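Long-range contact in UDP-glucose 6-dehydrogenase (PDB 3VTF), which probably catalyses the NAD-dependent oxidation of UDP-glucose to UDP-glucuronate, a step of nucleotide-sugar biosynthesis: residues 167-171 against 198-202. Sequence-based numbering, arbitrary orientation.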
loop_
_atom_site.group_PDB
_atom_site.type_symbol
_atom_site.label_atom_id
_atom_site.label_comp_id
_atom_site.label_asym_id
_atom_site.label_seq_id
_atom_site.Cartn_x
_atom_site.Cartn_y
_atom_site.Cartn_z
ATOM N N LYS A 167 -25.866 -6.761 34.219
ATOM C CA LYS A 167 -24.745 -5.907 33.723
ATOM C C LYS A 167 -23.778 -6.763 32.817
ATOM O O LYS A 167 -23.637 -7.976 33.012
ATOM C CB LYS A 167 -23.949 -5.300 34.883
ATOM C CG LYS A 167 -23.002 -6.334 35.542
ATOM C CD LYS A 167 -22.038 -5.832 36.643
ATOM C CE LYS A 167 -21.808 -6.989 37.612
ATOM N NZ LYS A 167 -20.484 -7.099 38.279
ATOM N N PHE A 168 -23.187 -6.128 31.798
ATOM C CA PHE A 168 -22.250 -6.845 30.913
ATOM C C PHE A 168 -21.357 -5.847 30.275
ATOM O O PHE A 168 -21.606 -4.627 30.397
ATOM C CB PHE A 168 -23.045 -7.626 29.811
ATOM C CG PHE A 168 -23.827 -6.750 28.873
ATOM C CD1 PHE A 168 -23.224 -6.327 27.677
ATOM C CD2 PHE A 168 -25.145 -6.352 29.151
ATOM C CE1 PHE A 168 -23.892 -5.609 26.764
ATOM C CE2 PHE A 168 -25.838 -5.557 28.254
ATOM C CZ PHE A 168 -25.198 -5.163 27.045
ATOM N N SER A 169 -20.321 -6.335 29.627
ATOM C CA SER A 169 -19.405 -5.437 28.898
ATOM C C SER A 169 -19.234 -5.967 27.489
ATOM O O SER A 169 -19.685 -7.084 27.189
ATOM C CB SER A 169 -18.013 -5.392 29.597
ATOM O OG SER A 169 -18.098 -4.899 30.935
ATOM N N VAL A 170 -18.719 -5.110 26.588
ATOM C CA VAL A 170 -18.652 -5.443 25.150
ATOM C C VAL A 170 -17.193 -5.131 24.762
ATOM O O VAL A 170 -16.482 -4.334 25.437
ATOM C CB VAL A 170 -19.602 -4.633 24.240
ATOM C CG1 VAL A 170 -21.075 -4.936 24.605
ATOM C CG2 VAL A 170 -19.337 -3.109 24.351
ATOM N N ALA A 171 -16.752 -5.722 23.656
ATOM C CA ALA A 171 -15.467 -5.419 23.117
ATOM C C ALA A 171 -15.464 -5.836 21.649
ATOM O O ALA A 171 -16.040 -6.891 21.304
ATOM C CB ALA A 171 -14.348 -6.197 23.846
ATOM N N ASP A 198 -14.794 -1.185 28.163
ATOM C CA ASP A 198 -14.369 -0.633 29.504
ATOM C C ASP A 198 -13.132 -1.350 29.963
ATOM O O ASP A 198 -12.691 -2.289 29.297
ATOM C CB ASP A 198 -15.483 -0.795 30.560
ATOM C CG ASP A 198 -15.935 -2.276 30.727
ATOM O OD1 ASP A 198 -15.130 -3.163 30.647
ATOM O OD2 ASP A 198 -17.115 -2.556 30.820
ATOM N N GLU A 199 -12.593 -0.972 31.138
ATOM C CA GLU A 199 -11.374 -1.590 31.675
ATOM C C GLU A 199 -11.497 -3.068 31.979
ATOM O O GLU A 199 -10.548 -3.847 31.795
ATOM C CB GLU A 199 -10.906 -0.834 32.973
ATOM C CG GLU A 199 -9.521 -1.197 33.467
ATOM C CD GLU A 199 -8.520 -1.257 32.315
ATOM O OE1 GLU A 199 -8.294 -0.180 31.691
ATOM O OE2 GLU A 199 -7.989 -2.370 32.013
ATOM N N ARG A 200 -12.660 -3.459 32.460
ATOM C CA ARG A 200 -12.819 -4.846 32.844
ATOM C C ARG A 200 -12.768 -5.708 31.586
ATOM O O ARG A 200 -12.193 -6.775 31.635
ATOM C CB ARG A 200 -14.171 -5.056 33.510
ATOM C CG ARG A 200 -14.315 -6.416 34.175
ATOM C CD ARG A 200 -15.632 -6.503 34.930
ATOM N NE ARG A 200 -15.813 -7.848 35.483
ATOM C CZ ARG A 200 -16.789 -8.191 36.319
ATOM N NH1 ARG A 200 -17.658 -7.286 36.693
ATOM N NH2 ARG A 200 -16.848 -9.451 36.807
ATOM N N ALA A 201 -13.371 -5.233 30.476
ATOM C CA ALA A 201 -13.260 -5.961 29.173
ATOM C C ALA A 201 -11.804 -6.123 28.736
ATOM O O ALA A 201 -11.421 -7.183 28.322
ATOM C CB ALA A 201 -14.057 -5.227 28.097
ATOM N N ALA A 202 -11.051 -5.029 28.729
ATOM C CA ALA A 202 -9.642 -5.037 28.346
ATOM C C ALA A 202 -8.810 -5.979 29.186
ATOM O O ALA A 202 -8.072 -6.848 28.672
ATOM C CB ALA A 202 -9.077 -3.596 28.398
HETATM O O HOH W 1 -18.606 -2.169 27.890
#
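Ser169 and Asp198 show how one carboxylate can cap a helix and at the same time tie it to the sheet beneath. The hydroxyl OG of Ser169 donates to OD2 of Asp198 at 2.5 Å, a short bond that uses the syn lone pair, the one facing OD1. OD1 itself accepts from the backbone N of Ala201 at 2.7 Å, approached almost head-on in a nearly straight bond; this is the N-cap bond of helix 199-208. In Asp198, chi1 of 57° tucks CG in over the backbone, and chi2 of 36° turns OD1 to the helix and OD2 to the strand. Replacing Asp198 by alanine is likely to leave Ala201 N without its capping acceptor and Ser169 OG without this one, so that the tie between strand and helix start would be lost. The setting is the Rossmann-type sheet of the NAD-binding domain, where strand 169-172 pairs with strand 139-142 and, antiparallel, with strand 192-196, which leads into helix 199-208. Trp137 also hydrogen-bonds Ser169 OG through NE1. A water accepts from Val170 N and donates weakly to Asp198 OD2. Ala201 sets its methyl CB 3.7 Å from Val170 O and 4.4 Å from Ala171 CB. At the exposed margin the Lys167 and Arg200 side chains cross nearly at a right angle, with Lys167 NZ at the guanidinium edge, 3.2 Å from Arg200 NH1: two donors of like charge, probably unfavourable. Arg200 also makes a cation-pi contact with Trp137.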